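3'-5'-exonuclease (Saccharomyces cerevisiae, PDB 3E2V) degrades DNA from the 3' end and probably also incises double-stranded DNA, as a magnesium-binding TatD-type metallo-dependent hydrolase. Local coordinates at residues Y35-D39 with K338-A342; K42-R46 with A347-M352; V94-A98 with F133-L138; I162-Y166 with Q177-F181; Y318-Y322 with I367-V372. All coordinates share one frame; numbering follows the deposited sequence. Where two conformers were deposited one is given.

Interaction 1 (Y35-D39 with K338-A342); sequences YHPAD and KNKLA
The loop that leads from strand 33-34 into helix 40-49 of this TIM-barrel-type hydrolase packs here on the loop that follows strand 334-336, far along the chain, through Tyr35 and His36 against Lys338 and Leu341. Two CH-pi contacts carry the packing. Lys338 lays its aliphatic chain over one face of the Tyr35 ring, offset toward the rim, with Lys338 CE 3.8 Å from the ring centroid. The ammonium lies farther off, Lys338 NZ being 5.2 Å from that centroid, so any cation-pi attraction is weak. Leu341 CD2 sits squarely over the His36 imidazole, 3.4 Å from its centroid and only 7° off the ring normal. The ring is held for it at both nitrogens: His36 ND1 donates to Pro37 O at 2.8 Å, nearly straight at 164°, while NE2 is hydrogen-bonded to Tyr30. Ala342 CB rests on His36 CB at 3.8 Å. Water 1 ties the backbones, donating to Tyr35 O and Lys338 O (2.7 Å) and accepting from Ala342 N (2.9 Å). Replacing Tyr35 by an alanine is likely to leave the methylenes of Lys338 without their aromatic support and open a gap beside Asn339 CB. With no direct hydrogen bond between the segments, cohesion rests on carbon-to-ring contacts and one bridging water, which serves polar backbone atoms that the two loops do not pair directly.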
# COMPACT_ATOMS: atom_id res chain seq x y z
N TYR A 35 -17.23 0.24 19.19
CA TYR A 35 -18.54 0.85 18.99
C TYR A 35 -19.57 -0.04 18.30
O TYR A 35 -20.77 0.14 18.48
CB TYR A 35 -18.41 2.14 18.18
CG TYR A 35 -17.92 3.32 18.98
CD1 TYR A 35 -18.84 4.22 19.54
CD2 TYR A 35 -16.56 3.55 19.18
CE1 TYR A 35 -18.41 5.31 20.27
CE2 TYR A 35 -16.11 4.65 19.93
CZ TYR A 35 -17.05 5.52 20.46
OH TYR A 35 -16.64 6.61 21.20
N HIS A 36 -19.10 -0.95 17.45
CA HIS A 36 -19.99 -1.81 16.69
C HIS A 36 -19.28 -3.12 16.34
O HIS A 36 -18.05 -3.18 16.40
CB HIS A 36 -20.55 -1.10 15.43
CG HIS A 36 -19.51 -0.67 14.42
ND1 HIS A 36 -18.97 -1.54 13.50
CD2 HIS A 36 -18.94 0.53 14.18
CE1 HIS A 36 -18.12 -0.89 12.72
NE2 HIS A 36 -18.08 0.37 13.12
N PRO A 37 -20.04 -4.18 16.05
CA PRO A 37 -19.39 -5.40 15.58
C PRO A 37 -18.64 -5.15 14.28
O PRO A 37 -19.09 -4.34 13.47
CB PRO A 37 -20.56 -6.37 15.35
CG PRO A 37 -21.62 -5.86 16.31
CD PRO A 37 -21.50 -4.37 16.21
N ALA A 38 -17.52 -5.83 14.09
CA ALA A 38 -16.76 -5.73 12.85
C ALA A 38 -17.70 -5.94 11.66
O ALA A 38 -18.54 -6.86 11.68
CB ALA A 38 -15.66 -6.78 12.84
N ASP A 39 -17.56 -5.11 10.62
CA ASP A 39 -18.49 -5.15 9.49
C ASP A 39 -17.74 -5.27 8.17
O ASP A 39 -18.23 -4.80 7.15
CB ASP A 39 -19.37 -3.89 9.49
CG ASP A 39 -18.58 -2.61 9.23
OD1 ASP A 39 -17.42 -2.47 9.71
OD2 ASP A 39 -19.13 -1.70 8.56
N LYS A 338 -20.33 6.58 14.14
CA LYS A 338 -19.88 5.25 14.59
C LYS A 338 -20.77 4.62 15.68
O LYS A 338 -20.92 3.41 15.72
CB LYS A 338 -18.41 5.30 15.04
CG LYS A 338 -18.15 6.32 16.15
CD LYS A 338 -16.69 6.35 16.55
CE LYS A 338 -16.43 7.40 17.62
NZ LYS A 338 -16.51 8.78 17.10
N ASN A 339 -21.37 5.45 16.53
CA ASN A 339 -22.25 4.93 17.59
C ASN A 339 -23.66 4.58 17.13
O ASN A 339 -24.48 4.08 17.91
CB ASN A 339 -22.31 5.91 18.78
CG ASN A 339 -22.95 7.23 18.41
OD1 ASN A 339 -22.76 7.75 17.32
ND2 ASN A 339 -23.70 7.80 19.35
N LYS A 340 -23.95 4.82 15.85
CA LYS A 340 -25.26 4.54 15.25
C LYS A 340 -25.25 3.36 14.28
O LYS A 340 -26.30 2.95 13.80
CB LYS A 340 -25.80 5.80 14.54
CG LYS A 340 -25.96 7.02 15.43
CD LYS A 340 -27.01 6.79 16.50
CE LYS A 340 -27.21 8.04 17.33
NZ LYS A 340 -28.34 7.86 18.27
N LEU A 341 -24.07 2.81 14.00
CA LEU A 341 -23.96 1.74 13.01
C LEU A 341 -24.54 0.40 13.51
O LEU A 341 -25.19 -0.32 12.76
CB LEU A 341 -22.52 1.55 12.55
CG LEU A 341 -22.41 0.52 11.43
CD1 LEU A 341 -23.04 1.06 10.15
CD2 LEU A 341 -21.01 0.08 11.18
N ALA A 342 -24.27 0.06 14.77
CA ALA A 342 -24.56 -1.29 15.23
C ALA A 342 -26.03 -1.69 15.03
O ALA A 342 -26.32 -2.79 14.58
CB ALA A 342 -24.14 -1.46 16.67
O HOH W 1 -22.69 1.58 16.64

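Interaction 2 (K42-R46 with A347-M352); sequences KLLER and AEELYM
Leu350 drives its side chain between Lys42 and Arg46, which lie one turn apart on helix 40-49, and its two methyls divide the work. Leu350 CD2 meets the methylenes of Lys42, closest to Lys42 CG at 3.7 Å, whereas Leu350 CD1 is 3.7 Å from Arg46 CG. Both contacts are oblique, and the carboxylate of Glu45 comes to the CD2 branch at about a right angle, with Glu45 OE1 4.1 Å from Leu350 CD2. Lys42 continues past the leucine and bends at its last torsion (chi4 -92°), which brings Lys42 NZ to Ala347 O at 3.3 Å, a weak hydrogen bond. This joins the first helix after strand 33-34 to the edge of the small two-stranded parallel sheet, where strand 351-353 pairs with strand 334-336, outside the eight-stranded barrel sheet. Arg46 folds at chi3 (-73°), turning its guanidinium flat between the helix backbone and the strand. Lys42 O and Leu43 CA lie over one face; Tyr351 O lies over the opposite face, 3.0 Å from Arg46 NH1 but too poorly angled for a hydrogen bond. The charge is instead met by salt bridges from NE to Glu358 and from NH2 to Asp39. A leucine in place of Arg46 would probably leave Glu358 and Asp39 without this cationic partner and uncover the carbonyl of Tyr351. Met352 CG approaches the bend obliquely, 4.0 Å from Arg46 NE.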
# COMPACT_ATOMS: atom_id res chain seq x y z
N LYS A 42 -19.67 -6.82 5.07
CA LYS A 42 -20.57 -5.83 4.45
C LYS A 42 -19.80 -4.73 3.71
O LYS A 42 -20.23 -4.26 2.64
CB LYS A 42 -21.53 -5.22 5.48
CG LYS A 42 -22.67 -6.16 5.81
CD LYS A 42 -23.49 -5.62 6.97
CE LYS A 42 -24.48 -6.66 7.48
NZ LYS A 42 -25.79 -6.53 6.80
N LEU A 43 -18.66 -4.34 4.26
CA LEU A 43 -17.77 -3.42 3.60
C LEU A 43 -17.37 -3.95 2.22
O LEU A 43 -17.35 -3.19 1.24
CB LEU A 43 -16.52 -3.21 4.45
CG LEU A 43 -15.47 -2.29 3.86
CD1 LEU A 43 -15.07 -1.22 4.84
CD2 LEU A 43 -14.28 -3.09 3.35
N LEU A 44 -17.04 -5.23 2.15
CA LEU A 44 -16.63 -5.83 0.89
C LEU A 44 -17.81 -5.92 -0.08
O LEU A 44 -17.63 -5.73 -1.28
CB LEU A 44 -15.95 -7.18 1.12
CG LEU A 44 -14.60 -7.08 1.86
CD1 LEU A 44 -14.15 -8.45 2.40
CD2 LEU A 44 -13.48 -6.45 1.01
N GLU A 45 -19.00 -6.19 0.45
CA GLU A 45 -20.23 -6.17 -0.35
C GLU A 45 -20.49 -4.78 -0.95
O GLU A 45 -20.86 -4.67 -2.13
CB GLU A 45 -21.42 -6.67 0.48
CG GLU A 45 -21.27 -8.15 0.84
CD GLU A 45 -22.30 -8.68 1.83
OE1 GLU A 45 -23.10 -7.90 2.39
OE2 GLU A 45 -22.31 -9.92 2.03
N ARG A 46 -20.28 -3.72 -0.16
CA ARG A 46 -20.43 -2.35 -0.67
C ARG A 46 -19.43 -2.09 -1.79
O ARG A 46 -19.78 -1.50 -2.83
CB ARG A 46 -20.24 -1.31 0.44
CG ARG A 46 -21.37 -1.28 1.44
CD ARG A 46 -21.24 -0.12 2.38
NE ARG A 46 -20.18 -0.25 3.39
CZ ARG A 46 -20.31 -0.91 4.53
NH1 ARG A 46 -21.41 -1.63 4.79
NH2 ARG A 46 -19.30 -0.92 5.40
N ALA A 347 -30.19 -5.30 9.46
CA ALA A 347 -30.92 -4.93 8.25
C ALA A 347 -30.15 -5.30 6.99
O ALA A 347 -28.93 -5.46 7.02
CB ALA A 347 -31.24 -3.46 8.25
N GLU A 348 -30.88 -5.45 5.88
CA GLU A 348 -30.25 -5.83 4.63
C GLU A 348 -29.55 -4.65 3.94
O GLU A 348 -28.55 -4.86 3.25
CB GLU A 348 -31.25 -6.49 3.69
CG GLU A 348 -31.65 -7.91 4.11
CD GLU A 348 -30.46 -8.86 4.18
OE1 GLU A 348 -29.72 -8.98 3.18
OE2 GLU A 348 -30.26 -9.48 5.25
N GLU A 349 -30.06 -3.44 4.16
CA GLU A 349 -29.45 -2.22 3.59
C GLU A 349 -28.06 -1.99 4.19
O GLU A 349 -27.82 -2.29 5.36
CB GLU A 349 -30.32 -1.00 3.82
CG GLU A 349 -29.74 0.28 3.23
CD GLU A 349 -30.69 1.45 3.24
OE1 GLU A 349 -31.84 1.30 3.70
OE2 GLU A 349 -30.27 2.54 2.79
N LEU A 350 -27.16 -1.44 3.38
CA LEU A 350 -25.75 -1.28 3.73
C LEU A 350 -25.43 0.15 4.12
O LEU A 350 -25.84 1.10 3.45
CB LEU A 350 -24.89 -1.71 2.54
CG LEU A 350 -24.99 -3.19 2.15
CD1 LEU A 350 -24.37 -3.42 0.76
CD2 LEU A 350 -24.36 -4.12 3.18
N TYR A 351 -24.69 0.30 5.22
CA TYR A 351 -24.38 1.61 5.79
C TYR A 351 -22.89 1.80 6.01
O TYR A 351 -22.21 0.84 6.36
CB TYR A 351 -25.05 1.77 7.16
CG TYR A 351 -26.54 2.00 7.12
CD1 TYR A 351 -27.06 3.28 7.27
CD2 TYR A 351 -27.42 0.93 6.98
CE1 TYR A 351 -28.44 3.49 7.26
CE2 TYR A 351 -28.81 1.14 6.96
CZ TYR A 351 -29.29 2.42 7.11
OH TYR A 351 -30.65 2.66 7.09
N MET A 352 -22.42 3.03 5.82
CA MET A 352 -21.04 3.44 6.06
C MET A 352 -20.94 4.21 7.37
O MET A 352 -21.97 4.59 7.95
CB MET A 352 -20.50 4.33 4.92
CG MET A 352 -20.66 3.70 3.53
SD MET A 352 -20.16 4.71 2.08
CE MET A 352 -18.37 4.64 2.22

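Interaction 3 (V94-A98 with F133-L138); sequences VNEFA and FAQGKL
Phe97 O, the carbonyl that ends the 3-10 segment 94-97, is crowded by carbon from the first turn of helix 132-149. Ala134 CA lies 3.1 Å from Phe97 O, a CA-H...O contact with 131° at the hydrogen, and the methyl of Ala134 also closes on this oxygen. Phe133 adds the edge of its ring: Phe133 CD2 is 3.4 Å from Phe97 O, near the ring plane. CG of Phe133 stands opposite its backbone N (chi1 -175°), which brings the ring edge to the end of the 3-10 turn, beside Ala98. Although Ala134 N is close to the same carbonyl, its angle is poor, so weakly polar C-H groups do the gripping.

Lys137, one turn farther along, folds across the neighbouring carbonyl. Bends at chi2 and chi3 curl the chain back and leave Lys137 CE 3.5 Å from Glu96 O. Its ammonium stops short of the glutamate, and water 2 bridges them, donating to Glu96 OE2 at 2.9 Å and accepting from Lys137 NZ at 3.1 Å. Each charged end has a further partner, Glu140 for the lysine and the backbone N of Ile62 for Glu96 OE1.

Beneath this polar rim the Phe97 ring meets Lys137 CB and Leu138, with Phe97 CE1 3.6 Å from Leu138 CD2 and the two side chains crossing at about a right angle. The loop after barrel strand 82-87 is thus laid against helix 132-149, while helix 118-129 touches Ala98 and Ala134 and helix 174-187 adds Phe180, whose ring stacks on Phe97.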
# COMPACT_ATOMS: atom_id res chain seq x y z
N VAL A 94 10.19 -0.84 11.94
CA VAL A 94 11.47 -1.54 11.80
C VAL A 94 12.14 -1.84 13.13
O VAL A 94 13.05 -2.67 13.18
CB VAL A 94 12.44 -0.82 10.82
CG1 VAL A 94 11.94 -0.92 9.38
CG2 VAL A 94 12.67 0.63 11.23
N ASN A 95 11.71 -1.19 14.21
CA ASN A 95 12.28 -1.52 15.52
C ASN A 95 12.04 -2.98 15.90
O ASN A 95 12.75 -3.52 16.74
CB ASN A 95 11.74 -0.61 16.62
CG ASN A 95 12.31 0.80 16.58
OD1 ASN A 95 13.16 1.10 15.76
ND2 ASN A 95 11.84 1.65 17.50
N GLU A 96 11.04 -3.61 15.29
CA GLU A 96 10.79 -5.02 15.58
C GLU A 96 11.94 -5.94 15.14
O GLU A 96 12.06 -7.06 15.63
CB GLU A 96 9.45 -5.51 15.06
CG GLU A 96 9.38 -5.73 13.61
CD GLU A 96 8.24 -6.66 13.25
OE1 GLU A 96 7.77 -6.58 12.11
OE2 GLU A 96 7.79 -7.45 14.10
N PHE A 97 12.78 -5.47 14.21
CA PHE A 97 13.99 -6.22 13.86
C PHE A 97 15.02 -6.19 14.97
O PHE A 97 15.93 -7.02 14.98
CB PHE A 97 14.65 -5.66 12.60
CG PHE A 97 13.88 -5.96 11.33
CD1 PHE A 97 13.80 -7.25 10.83
CD2 PHE A 97 13.25 -4.93 10.64
CE1 PHE A 97 13.09 -7.53 9.66
CE2 PHE A 97 12.56 -5.18 9.47
CZ PHE A 97 12.47 -6.48 8.97
N ALA A 98 14.87 -5.26 15.91
CA ALA A 98 15.89 -5.05 16.94
C ALA A 98 15.45 -5.49 18.33
O ALA A 98 16.33 -5.71 19.18
CB ALA A 98 16.33 -3.61 16.96
N PHE A 133 20.16 -10.74 16.90
CA PHE A 133 18.71 -10.72 17.00
C PHE A 133 18.09 -10.30 15.66
O PHE A 133 17.19 -10.98 15.16
CB PHE A 133 18.22 -9.84 18.17
CG PHE A 133 16.74 -9.88 18.37
CD1 PHE A 133 16.15 -10.85 19.18
CD2 PHE A 133 15.91 -8.97 17.72
CE1 PHE A 133 14.77 -10.90 19.36
CE2 PHE A 133 14.53 -9.00 17.88
CZ PHE A 133 13.95 -9.97 18.71
N ALA A 134 18.62 -9.23 15.07
CA ALA A 134 18.14 -8.78 13.75
C ALA A 134 18.34 -9.82 12.67
O ALA A 134 17.49 -9.98 11.78
CB ALA A 134 18.80 -7.46 13.36
N GLN A 135 19.46 -10.53 12.71
CA GLN A 135 19.67 -11.64 11.78
C GLN A 135 18.54 -12.67 11.85
O GLN A 135 18.04 -13.15 10.82
CB GLN A 135 21.03 -12.32 12.01
CG GLN A 135 22.23 -11.52 11.53
CD GLN A 135 23.52 -11.98 12.18
OE1 GLN A 135 23.52 -12.85 13.06
NE2 GLN A 135 24.64 -11.40 11.75
N GLY A 136 18.12 -12.99 13.08
CA GLY A 136 17.01 -13.94 13.28
C GLY A 136 15.67 -13.42 12.79
O GLY A 136 14.87 -14.18 12.25
N LYS A 137 15.43 -12.13 12.99
CA LYS A 137 14.17 -11.54 12.55
C LYS A 137 14.09 -11.47 11.03
O LYS A 137 13.03 -11.69 10.44
CB LYS A 137 13.93 -10.16 13.17
CG LYS A 137 13.71 -10.21 14.70
CD LYS A 137 12.54 -11.11 15.09
CE LYS A 137 11.20 -10.42 14.89
NZ LYS A 137 10.08 -11.31 15.37
N LEU A 138 15.21 -11.16 10.39
CA LEU A 138 15.23 -11.16 8.94
C LEU A 138 15.02 -12.57 8.37
O LEU A 138 14.29 -12.75 7.39
CB LEU A 138 16.55 -10.56 8.44
CG LEU A 138 16.63 -9.03 8.54
CD1 LEU A 138 18.08 -8.59 8.46
CD2 LEU A 138 15.79 -8.36 7.43
O HOH W 2 7.24 -10.15 15.12

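Interaction 4 (I162-Y166 with Q177-F181); sequences IGLDY and QKVFF
Two hydrogen bonds join the amide of Gln177 and the backbone of Asp165. Asp165 N donates to Gln177 OE1 at 2.8 Å, almost straight at 172° and tilted 28° from the carbonyl plane of the amide. In return Gln177 NE2 donates to Asp165 O at 3.0 Å, from above that carbonyl's plane, though the oxygen itself lies in the plane of the glutamine amide. The glutamine chain is extended beyond CG, which spans the gap from helix 174-187 to the end of strand 156-165, and a further bond from NE2 to Ser172 helps fix the amide's rotation. Water 3 lies 2.8 Å from both Gly163 O and Gln177 O.

Aromatic contacts involve Phe181 and Tyr166. Gly163 CA stands over the centre of the Phe181 ring, 3.6 Å from the centroid and 13° off the normal, where the chain turns a corner. The backbone angles of Gly163 would jam a CB against the preceding carbonyl. Gln177 OE1 also sits at the edge of the Tyr166 ring, in its plane.

Apolar packing completes the seam: Ile162 CG1 meets the edge of the Phe181 ring at CE1 (4.0 Å), and Leu164 CG approaches CD2 of the same ring obliquely (3.9 Å).

The contact closes a strand-loop-helix unit of the barrel. Gln177 bonds to backbone atoms of Asp165, whose carboxylate pairs separately with Arg204 and His202, about 9 Å from the bound magnesium. Gripped at both N and O, the strand end is fixed against the helix by a single amide.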
# COMPACT_ATOMS: atom_id res chain seq x y z
N ILE A 162 7.33 -1.51 2.33
CA ILE A 162 8.68 -1.19 2.80
C ILE A 162 9.13 0.15 2.22
O ILE A 162 8.67 0.55 1.14
CB ILE A 162 9.69 -2.31 2.44
CG1 ILE A 162 9.78 -2.54 0.93
CG2 ILE A 162 9.30 -3.63 3.15
CD1 ILE A 162 10.88 -3.53 0.51
N GLY A 163 9.99 0.85 2.93
CA GLY A 163 10.50 2.11 2.41
C GLY A 163 10.97 3.02 3.50
O GLY A 163 11.54 2.58 4.51
N LEU A 164 10.71 4.31 3.31
CA LEU A 164 11.21 5.35 4.21
C LEU A 164 10.10 6.33 4.54
O LEU A 164 9.30 6.68 3.66
CB LEU A 164 12.38 6.10 3.55
CG LEU A 164 13.61 5.29 3.14
CD1 LEU A 164 14.66 6.18 2.49
CD2 LEU A 164 14.22 4.61 4.36
N ASP A 165 10.05 6.79 5.79
CA ASP A 165 9.06 7.78 6.20
C ASP A 165 9.68 8.76 7.17
O ASP A 165 9.77 8.49 8.36
CB ASP A 165 7.86 7.09 6.85
CG ASP A 165 6.67 8.03 7.07
OD1 ASP A 165 6.87 9.25 7.20
OD2 ASP A 165 5.52 7.54 7.08
N TYR A 166 10.10 9.89 6.63
CA TYR A 166 10.81 10.89 7.41
C TYR A 166 9.86 11.82 8.17
O TYR A 166 10.32 12.71 8.88
CB TYR A 166 11.80 11.65 6.52
CG TYR A 166 13.01 10.80 6.08
CD1 TYR A 166 13.12 9.45 6.42
CD2 TYR A 166 14.04 11.36 5.32
CE1 TYR A 166 14.22 8.68 6.01
CE2 TYR A 166 15.16 10.60 4.91
CZ TYR A 166 15.24 9.27 5.27
OH TYR A 166 16.32 8.52 4.87
N GLN A 177 15.59 2.98 9.66
CA GLN A 177 14.76 2.90 8.45
C GLN A 177 15.60 2.51 7.24
O GLN A 177 15.22 1.62 6.47
CB GLN A 177 14.05 4.23 8.19
CG GLN A 177 12.98 4.58 9.21
CD GLN A 177 12.14 5.77 8.78
OE1 GLN A 177 12.03 6.06 7.57
NE2 GLN A 177 11.53 6.44 9.74
N LYS A 178 16.72 3.19 7.05
CA LYS A 178 17.53 2.95 5.85
C LYS A 178 18.08 1.53 5.86
O LYS A 178 18.03 0.83 4.83
CB LYS A 178 18.67 3.97 5.76
CG LYS A 178 18.18 5.36 5.36
CD LYS A 178 19.28 6.41 5.60
CE LYS A 178 20.36 6.38 4.55
NZ LYS A 178 21.47 7.29 5.00
N VAL A 179 18.61 1.09 7.00
CA VAL A 179 19.21 -0.25 7.04
C VAL A 179 18.18 -1.36 6.75
O VAL A 179 18.45 -2.26 5.96
CB VAL A 179 19.92 -0.53 8.38
CG1 VAL A 179 20.43 -1.95 8.42
CG2 VAL A 179 21.09 0.43 8.55
N PHE A 180 17.02 -1.28 7.39
CA PHE A 180 16.04 -2.36 7.25
C PHE A 180 15.18 -2.27 5.99
O PHE A 180 14.65 -3.28 5.55
CB PHE A 180 15.29 -2.59 8.56
CG PHE A 180 16.17 -3.20 9.60
CD1 PHE A 180 16.54 -4.53 9.48
CD2 PHE A 180 16.72 -2.42 10.61
CE1 PHE A 180 17.42 -5.11 10.42
CE2 PHE A 180 17.61 -2.98 11.54
CZ PHE A 180 17.97 -4.31 11.44
N PHE A 181 15.08 -1.09 5.39
CA PHE A 181 14.55 -1.01 4.02
C PHE A 181 15.49 -1.80 3.10
O PHE A 181 15.05 -2.67 2.32
CB PHE A 181 14.43 0.46 3.60
CG PHE A 181 13.97 0.69 2.18
CD1 PHE A 181 13.05 -0.16 1.54
CD2 PHE A 181 14.39 1.83 1.51
CE1 PHE A 181 12.62 0.12 0.23
CE2 PHE A 181 13.97 2.13 0.23
CZ PHE A 181 13.09 1.29 -0.42
O HOH W 3 12.42 1.17 6.71

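Interaction 5 (Y318-Y322 with I367-V372); sequences YLAKY and IVVSEV
Helix 318-322 and helix 367-372 cross almost perpendicularly, their axes at 100° and 9.7 Å apart at closest approach, with Tyr318 and Val368 nearest in backbone register. Tyr322 lies across Ile367, whose CG2 stands over one face of the ring, 3.8 Å from its centroid and offset toward the rim. Glu371 OE2 comes to the edge of the same ring, in its plane. On the other aromatic, Tyr318 CD1 meets Glu371 CB at 3.3 Å in an oblique approach, while Val368 and Val372 pack farther round that ring. Glu371 bends at chi2 (-73°), which turns its carboxylate back toward helix 318-322. There the fully extended Lys321 reaches it in a salt bridge, Lys321 NZ to Glu371 OE1 at 2.9 Å, on the syn side but 32° out of the carboxylate plane. Water 4 links the other oxygen to the tyrosine, lying 2.5 Å from Glu371 OE2 and 2.6 Å from Tyr322 OH. Leu319 CD2 adds an apolar contact to Ile367 CG2 (4.0 Å). This is near-orthogonal helix packing beyond the last strand of the barrel sheet, with helix 284-291 and helix 377-392 flanking the pair.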
# COMPACT_ATOMS: atom_id res chain seq x y z
N TYR A 318 -14.79 18.07 -8.48
CA TYR A 318 -15.10 17.08 -9.50
C TYR A 318 -16.20 16.12 -9.06
O TYR A 318 -17.02 15.69 -9.88
CB TYR A 318 -13.83 16.37 -9.93
CG TYR A 318 -12.78 17.36 -10.36
CD1 TYR A 318 -13.00 18.18 -11.47
CD2 TYR A 318 -11.60 17.52 -9.64
CE1 TYR A 318 -12.06 19.11 -11.88
CE2 TYR A 318 -10.65 18.46 -10.04
CZ TYR A 318 -10.89 19.25 -11.17
OH TYR A 318 -9.95 20.17 -11.58
N LEU A 319 -16.25 15.79 -7.77
CA LEU A 319 -17.38 15.02 -7.25
C LEU A 319 -18.67 15.84 -7.24
O LEU A 319 -19.74 15.29 -7.50
CB LEU A 319 -17.09 14.47 -5.86
CG LEU A 319 -15.87 13.58 -5.68
CD1 LEU A 319 -15.89 13.04 -4.26
CD2 LEU A 319 -15.80 12.45 -6.71
N ALA A 320 -18.56 17.12 -6.90
CA ALA A 320 -19.71 18.02 -6.98
C ALA A 320 -20.28 18.04 -8.41
O ALA A 320 -21.50 17.89 -8.59
CB ALA A 320 -19.33 19.43 -6.52
N LYS A 321 -19.40 18.18 -9.40
CA LYS A 321 -19.79 18.16 -10.82
C LYS A 321 -20.54 16.88 -11.16
O LYS A 321 -21.60 16.92 -11.78
CB LYS A 321 -18.56 18.34 -11.73
CG LYS A 321 -18.84 18.13 -13.22
CD LYS A 321 -17.57 18.18 -14.05
CE LYS A 321 -17.89 17.97 -15.52
NZ LYS A 321 -16.66 18.03 -16.37
N TYR A 322 -19.98 15.73 -10.75
CA TYR A 322 -20.62 14.45 -11.02
C TYR A 322 -21.97 14.28 -10.33
O TYR A 322 -22.90 13.71 -10.91
CB TYR A 322 -19.66 13.29 -10.70
CG TYR A 322 -18.91 12.82 -11.93
CD1 TYR A 322 -17.96 13.64 -12.55
CD2 TYR A 322 -19.18 11.57 -12.50
CE1 TYR A 322 -17.29 13.22 -13.70
CE2 TYR A 322 -18.52 11.15 -13.64
CZ TYR A 322 -17.58 11.97 -14.23
OH TYR A 322 -16.92 11.54 -15.36
N ILE A 367 -12.94 9.32 -10.70
CA ILE A 367 -13.61 10.52 -11.24
C ILE A 367 -12.67 11.71 -11.16
O ILE A 367 -12.47 12.45 -12.13
CB ILE A 367 -14.88 10.85 -10.43
CG1 ILE A 367 -16.00 9.90 -10.86
CG2 ILE A 367 -15.31 12.32 -10.64
CD1 ILE A 367 -17.16 9.87 -9.84
N VAL A 368 -12.05 11.90 -10.00
CA VAL A 368 -11.16 13.04 -9.83
C VAL A 368 -9.97 12.97 -10.81
O VAL A 368 -9.64 13.96 -11.47
CB VAL A 368 -10.66 13.15 -8.38
CG1 VAL A 368 -9.59 14.24 -8.24
CG2 VAL A 368 -11.85 13.41 -7.43
N VAL A 369 -9.33 11.81 -10.89
CA VAL A 369 -8.15 11.67 -11.74
C VAL A 369 -8.52 11.90 -13.21
O VAL A 369 -7.78 12.57 -13.93
CB VAL A 369 -7.45 10.31 -11.50
CG1 VAL A 369 -6.35 10.06 -12.54
CG2 VAL A 369 -6.87 10.25 -10.08
N SER A 370 -9.68 11.39 -13.61
CA SER A 370 -10.12 11.54 -15.00
C SER A 370 -10.35 13.02 -15.34
O SER A 370 -9.95 13.48 -16.42
CB SER A 370 -11.37 10.70 -15.25
OG SER A 370 -12.51 11.30 -14.67
N GLU A 371 -10.97 13.76 -14.42
CA GLU A 371 -11.22 15.19 -14.66
C GLU A 371 -9.93 16.00 -14.66
O GLU A 371 -9.72 16.87 -15.51
CB GLU A 371 -12.21 15.74 -13.62
CG GLU A 371 -13.63 15.20 -13.81
CD GLU A 371 -14.32 15.80 -15.03
OE1 GLU A 371 -14.25 17.04 -15.19
OE2 GLU A 371 -14.91 15.04 -15.81
N VAL A 372 -9.04 15.70 -13.72
CA VAL A 372 -7.76 16.40 -13.63
C VAL A 372 -6.93 16.20 -14.90
O VAL A 372 -6.33 17.15 -15.42
CB VAL A 372 -6.97 15.94 -12.39
CG1 VAL A 372 -5.52 16.40 -12.45
CG2 VAL A 372 -7.63 16.47 -11.12
O HOH W 4 -14.66 12.62 -16.14

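Overall arrangement
Interactions 1 and 2 form one continuous patch, their centres 12 Å apart: Asp39 OD2 meets Arg46 NH2 in a 3.3 Å salt bridge, and Leu341 CD1 packs on Tyr351 CB at 3.7 Å. Interactions 3 and 4 make a second patch, centres 14 Å apart, joined by Phe180, whose CD1 is 3.5 Å from Phe97 CD2. Interactions 2 and 4 lie on opposite sides of the chain's centre, about 37 Å apart between centres. Interaction 5 stands separately, its nearest atoms about 11 Å from interaction 2. Interaction 4 lies nearest the metal site: the Asp165 side chain is about 9 Å from the magnesium held by His253 and Asp303, and that of Ile162 about 6 Å from magnesium-binding Glu161, against about 11 Å for Glu96 of interaction 3.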